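Local coordinates for protein D-lactate dehydrogenase (Fermentative) (Pseudomonas aeruginosa, PDB 6ABJ) that probably interconverts pyruvate and D-lactate with NADH as coenzyme, as a tetrameric member of the D-isomer specific 2-hydroxyacid dehydrogenase family, at residues Ala58-Leu72 and Gly83-His97. Residues are numbered along the deposited sequence; the frame is centred on the assembly and turned at random.
Sequences AQGFEVVCAFVNDDL and GGTRLVALRSAGYNH. With ACT (acetate ion), chain D.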
loop_
_atom_site.group_PDB
_atom_site.type_symbol
_atom_site.label_atom_id
_atom_site.label_comp_id
_atom_site.label_asym_id
_atom_site.label_seq_id
_atom_site.Cartn_x
_atom_site.Cartn_y
_atom_site.Cartn_z
ATOM N N ALA B 58 16.944 -1.496 35.469
ATOM C CA ALA B 58 17.120 -0.204 36.127
ATOM C C ALA B 58 17.788 -0.310 37.506
ATOM O O ALA B 58 17.904 0.697 38.229
ATOM C CB ALA B 58 15.771 0.449 36.305
ATOM N N GLN B 59 18.213 -1.517 37.876
ATOM C CA GLN B 59 18.869 -1.703 39.162
ATOM C C GLN B 59 20.180 -0.898 39.178
ATOM O O GLN B 59 21.033 -1.041 38.292
ATOM C CB GLN B 59 19.150 -3.177 39.462
ATOM C CG GLN B 59 19.864 -3.358 40.814
ATOM C CD GLN B 59 19.431 -4.573 41.598
ATOM O OE1 GLN B 59 18.867 -5.530 41.058
ATOM N NE2 GLN B 59 19.704 -4.543 42.898
ATOM N N GLY B 60 20.307 -0.054 40.191
ATOM C CA GLY B 60 21.491 0.753 40.384
ATOM C C GLY B 60 21.452 2.067 39.636
ATOM O O GLY B 60 22.401 2.829 39.715
ATOM N N PHE B 61 20.391 2.318 38.862
ATOM C CA PHE B 61 20.265 3.563 38.115
ATOM C C PHE B 61 19.421 4.519 38.918
ATOM O O PHE B 61 18.291 4.191 39.373
ATOM C CB PHE B 61 19.604 3.343 36.724
ATOM C CG PHE B 61 20.518 2.759 35.686
ATOM C CD1 PHE B 61 21.251 3.603 34.865
ATOM C CD2 PHE B 61 20.647 1.383 35.521
ATOM C CE1 PHE B 61 22.092 3.110 33.877
ATOM C CE2 PHE B 61 21.477 0.869 34.524
ATOM C CZ PHE B 61 22.202 1.746 33.702
ATOM N N GLU B 62 19.958 5.721 39.082
ATOM C CA GLU B 62 19.323 6.710 39.917
ATOM C C GLU B 62 18.105 7.317 39.281
ATOM O O GLU B 62 17.143 7.724 39.976
ATOM C CB GLU B 62 20.307 7.830 40.216
ATOM C CG GLU B 62 20.001 8.416 41.557
ATOM C CD GLU B 62 21.130 9.217 42.143
ATOM O OE1 GLU B 62 22.298 9.068 41.693
ATOM O OE2 GLU B 62 20.811 9.998 43.047
ATOM N N VAL B 63 18.155 7.379 37.944
ATOM C CA VAL B 63 17.067 7.992 37.204
ATOM C C VAL B 63 16.653 7.079 36.078
ATOM O O VAL B 63 17.513 6.476 35.412
ATOM C CB VAL B 63 17.444 9.366 36.635
ATOM C CG1 VAL B 63 16.255 9.962 35.854
ATOM C CG2 VAL B 63 17.871 10.286 37.772
ATOM N N VAL B 64 15.342 6.923 35.945
ATOM C CA VAL B 64 14.782 6.159 34.816
ATOM C C VAL B 64 13.906 7.094 34.028
ATOM O O VAL B 64 13.127 7.877 34.599
ATOM C CB VAL B 64 14.095 4.824 35.231
ATOM C CG1 VAL B 64 15.054 3.949 36.018
ATOM C CG2 VAL B 64 12.821 5.042 36.004
ATOM N N CYS B 65 14.073 7.058 32.697
ATOM C CA CYS B 65 13.323 7.948 31.830
ATOM C C CYS B 65 12.317 7.112 31.019
ATOM O O CYS B 65 12.723 6.201 30.312
ATOM C CB CYS B 65 14.248 8.764 30.904
ATOM S SG CYS B 65 13.263 9.818 29.776
ATOM N N ALA B 66 11.031 7.398 31.179
ATOM C CA ALA B 66 9.963 6.550 30.643
ATOM C C ALA B 66 9.080 7.331 29.692
ATOM O O ALA B 66 8.960 8.538 29.781
ATOM C CB ALA B 66 9.077 5.982 31.749
ATOM N N PHE B 67 8.428 6.601 28.792
ATOM C CA PHE B 67 7.488 7.199 27.912
ATOM C C PHE B 67 6.150 6.636 28.305
ATOM O O PHE B 67 6.059 5.772 29.174
ATOM C CB PHE B 67 7.859 6.823 26.429
ATOM C CG PHE B 67 7.128 7.643 25.412
ATOM C CD1 PHE B 67 6.976 9.008 25.563
ATOM C CD2 PHE B 67 6.602 7.056 24.281
ATOM C CE1 PHE B 67 6.275 9.771 24.652
ATOM C CE2 PHE B 67 5.895 7.817 23.351
ATOM C CZ PHE B 67 5.767 9.176 23.510
ATOM N N VAL B 68 5.094 7.070 27.628
ATOM C CA VAL B 68 3.730 6.717 28.066
ATOM C C VAL B 68 3.303 5.226 27.932
ATOM O O VAL B 68 2.299 4.795 28.503
ATOM C CB VAL B 68 2.656 7.573 27.354
ATOM C CG1 VAL B 68 2.862 9.040 27.628
ATOM C CG2 VAL B 68 2.634 7.301 25.845
ATOM N N ASN B 69 4.067 4.469 27.210
ATOM C CA ASN B 69 3.734 3.084 26.969
ATOM C C ASN B 69 4.504 2.183 27.935
ATOM O O ASN B 69 4.452 0.925 27.852
ATOM C CB ASN B 69 4.033 2.733 25.498
ATOM C CG ASN B 69 5.465 3.058 25.095
ATOM O OD1 ASN B 69 6.101 3.934 25.672
ATOM N ND2 ASN B 69 5.970 2.354 24.117
ATOM N N ASP B 70 5.293 2.813 28.797
ATOM C CA ASP B 70 5.975 2.085 29.854
ATOM C C ASP B 70 5.038 1.837 31.059
ATOM O O ASP B 70 4.143 2.631 31.380
ATOM C CB ASP B 70 7.218 2.863 30.291
ATOM C CG ASP B 70 8.344 2.805 29.266
ATOM O OD1 ASP B 70 8.676 1.689 28.801
ATOM O OD2 ASP B 70 8.935 3.867 28.944
ATOM N N ASP B 71 5.237 0.713 31.711
ATOM C CA ASP B 71 4.354 0.334 32.810
ATOM C C ASP B 71 4.928 0.869 34.145
ATOM O O ASP B 71 5.955 0.378 34.588
ATOM C CB ASP B 71 4.226 -1.189 32.844
ATOM C CG ASP B 71 3.318 -1.681 33.949
ATOM O OD1 ASP B 71 2.682 -0.869 34.685
ATOM O OD2 ASP B 71 3.264 -2.918 34.078
ATOM N N LEU B 72 4.268 1.875 34.705
ATOM C CA LEU B 72 4.658 2.446 36.020
ATOM C C LEU B 72 3.541 2.271 37.059
ATOM O O LEU B 72 3.160 3.224 37.838
ATOM C CB LEU B 72 5.020 3.930 35.843
ATOM C CG LEU B 72 6.364 4.123 35.124
ATOM C CD1 LEU B 72 6.513 5.547 34.593
ATOM C CD2 LEU B 72 7.503 3.776 36.075
ATOM N N GLY B 83 15.407 -1.394 43.941
ATOM C CA GLY B 83 16.648 -1.421 43.188
ATOM C C GLY B 83 17.461 -0.139 43.210
ATOM O O GLY B 83 18.514 -0.083 42.565
ATOM N N GLY B 84 16.960 0.909 43.879
ATOM C CA GLY B 84 17.725 2.155 44.126
ATOM C C GLY B 84 17.484 3.296 43.138
ATOM O O GLY B 84 18.268 4.262 43.062
ATOM N N THR B 85 16.395 3.191 42.366
ATOM C CA THR B 85 16.022 4.279 41.480
ATOM C C THR B 85 15.404 5.362 42.309
ATOM O O THR B 85 14.590 5.072 43.192
ATOM C CB THR B 85 15.082 3.782 40.370
ATOM O OG1 THR B 85 15.807 2.868 39.548
ATOM C CG2 THR B 85 14.561 4.930 39.560
ATOM N N ARG B 86 15.806 6.613 42.091
ATOM C CA ARG B 86 15.338 7.704 42.969
ATOM C C ARG B 86 14.474 8.737 42.269
ATOM O O ARG B 86 13.806 9.517 42.928
ATOM C CB ARG B 86 16.516 8.410 43.686
ATOM C CG ARG B 86 17.318 7.543 44.672
ATOM C CD ARG B 86 18.539 8.329 45.209
ATOM N NE ARG B 86 18.156 9.613 45.855
ATOM C CZ ARG B 86 18.842 10.768 45.768
ATOM N NH1 ARG B 86 20.007 10.861 45.120
ATOM N NH2 ARG B 86 18.358 11.857 46.348
ATOM N N LEU B 87 14.413 8.698 40.928
ATOM C CA LEU B 87 13.563 9.603 40.178
ATOM C C LEU B 87 13.049 8.909 38.877
ATOM O O LEU B 87 13.806 8.232 38.201
ATOM C CB LEU B 87 14.330 10.877 39.815
ATOM C CG LEU B 87 13.638 11.874 38.886
ATOM C CD1 LEU B 87 12.497 12.661 39.510
ATOM C CD2 LEU B 87 14.690 12.813 38.352
ATOM N N VAL B 88 11.767 9.129 38.589
ATOM C CA VAL B 88 11.166 8.722 37.330
ATOM C C VAL B 88 10.930 9.990 36.523
ATOM O O VAL B 88 10.172 10.839 36.937
ATOM C CB VAL B 88 9.782 8.061 37.604
ATOM C CG1 VAL B 88 9.057 7.733 36.280
ATOM C CG2 VAL B 88 9.945 6.804 38.446
ATOM N N ALA B 89 11.620 10.129 35.397
ATOM C CA ALA B 89 11.462 11.281 34.509
ATOM C C ALA B 89 10.656 10.800 33.297
ATOM O O ALA B 89 11.132 9.903 32.570
ATOM C CB ALA B 89 12.793 11.788 34.017
ATOM N N LEU B 90 9.488 11.408 33.064
ATOM C CA LEU B 90 8.629 11.037 31.884
ATOM C C LEU B 90 8.993 11.989 30.781
ATOM O O LEU B 90 8.900 13.237 30.938
ATOM C CB LEU B 90 7.170 11.176 32.177
ATOM C CG LEU B 90 6.658 10.607 33.482
ATOM C CD1 LEU B 90 5.224 10.997 33.695
ATOM C CD2 LEU B 90 6.818 9.107 33.471
ATOM N N ARG B 91 9.436 11.448 29.643
ATOM C CA ARG B 91 9.707 12.277 28.464
ATOM C C ARG B 91 8.393 12.462 27.669
ATOM O O ARG B 91 8.348 12.277 26.450
ATOM C CB ARG B 91 10.808 11.699 27.564
ATOM C CG ARG B 91 10.627 10.250 27.134
ATOM C CD ARG B 91 11.816 9.773 26.307
ATOM N NE ARG B 91 11.587 8.486 25.646
ATOM C CZ ARG B 91 11.739 7.296 26.222
ATOM N NH1 ARG B 91 12.117 7.205 27.490
ATOM N NH2 ARG B 91 11.509 6.191 25.524
ATOM N N SER B 92 7.334 12.829 28.389
ATOM C CA SER B 92 6.003 12.988 27.856
ATOM C C SER B 92 5.312 14.029 28.692
ATOM O O SER B 92 5.721 14.309 29.845
ATOM C CB SER B 92 5.231 11.668 27.953
ATOM O OG SER B 92 5.039 11.222 29.297
ATOM N N ALA B 93 4.205 14.547 28.186
ATOM C CA ALA B 93 3.312 15.323 29.008
ATOM C C ALA B 93 2.427 14.407 29.811
ATOM O O ALA B 93 2.205 14.641 31.014
ATOM C CB ALA B 93 2.497 16.290 28.159
ATOM N N GLY B 94 1.911 13.347 29.166
ATOM C CA GLY B 94 0.928 12.499 29.816
ATOM C C GLY B 94 1.576 11.543 30.799
ATOM O O GLY B 94 2.767 11.219 30.682
ATOM N N TYR B 95 0.780 11.102 31.758
ATOM C CA TYR B 95 1.257 10.219 32.856
ATOM C C TYR B 95 0.186 9.240 33.366
ATOM O O TYR B 95 0.267 8.806 34.512
ATOM C CB TYR B 95 1.787 11.037 34.037
ATOM C CG TYR B 95 0.898 12.128 34.472
ATOM C CD1 TYR B 95 -0.222 11.891 35.310
ATOM C CD2 TYR B 95 1.155 13.433 34.059
ATOM C CE1 TYR B 95 -1.044 12.927 35.684
ATOM C CE2 TYR B 95 0.331 14.476 34.439
ATOM C CZ TYR B 95 -0.725 14.216 35.271
ATOM O OH TYR B 95 -1.478 15.249 35.614
ATOM N N ASN B 96 -0.741 8.824 32.476
ATOM C CA ASN B 96 -1.827 7.909 32.865
ATOM C C ASN B 96 -1.318 6.578 33.338
ATOM O O ASN B 96 -1.911 5.959 34.212
ATOM C CB ASN B 96 -2.750 7.622 31.679
ATOM C CG ASN B 96 -3.636 8.794 31.329
ATOM O OD1 ASN B 96 -4.030 9.588 32.193
ATOM N ND2 ASN B 96 -3.982 8.896 30.044
ATOM N N HIS B 97 -0.262 6.122 32.679
ATOM C CA HIS B 97 0.496 4.918 33.024
ATOM C C HIS B 97 1.193 4.887 34.421
ATOM O O HIS B 97 1.786 3.851 34.799
ATOM C CB HIS B 97 1.556 4.672 31.953
ATOM C CG HIS B 97 2.543 5.819 31.741
ATOM N ND1 HIS B 97 2.179 7.150 31.595
ATOM C CD2 HIS B 97 3.890 5.788 31.577
ATOM C CE1 HIS B 97 3.252 7.868 31.334
ATOM N NE2 HIS B 97 4.305 7.066 31.310
HETATM C C ACT D . 1.454 11.782 25.787
HETATM O O ACT D . 0.387 11.302 26.226
HETATM O OXT ACT D . 1.916 12.865 26.208
HETATM C CH3 ACT D . 2.203 11.037 24.722
HETATM O O HOH W 1 1.277 1.511 33.886
#
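V68 lays its CA over one face of the H97 imidazole, a CH-pi contact 3.5 Å from the ring centroid, while D70 O and G94 O lie in the ring plane at its edge. A chi1 of 58° puts H97 CG between its own backbone N and carbonyl carbon and carries the ring against the F67-D70 type I turn. The R91 guanidinium has F67 CB off centre above one face and C65 O at its edge; NH1 adds a weak bond to C65 SG (3.7 Å), and NH2 is held by F22 O. R91 O meets the edge of the F67 ring, and V68 CG2 covers one face over its centre. F67 lies close to F314, which binds NADH, so this end probably borders the coenzyme site. Behind it, strands 63-66 and 87-90 run parallel as the two strands of a right-handed beta-alpha-beta crossover through helix 74-82, inside a five-stranded flavodoxin-like sheet. V64 N to L87 O (3.0 Å), A89 N to V64 O (2.8 Å) and A66 N to A89 O alternate along the ladder. On the face of V64 and A66, L72 CD1 meets V88 CG1 tip to tip (3.8 Å) and packs against L90 CD2, the two leucines running in opposite directions. At the far end E62 O takes two N-H groups, from R86 and L87, the E62 and R86 side chains both touch W334, and T85 OG1 donates to F61 O (2.8 Å) in the carbonyl plane.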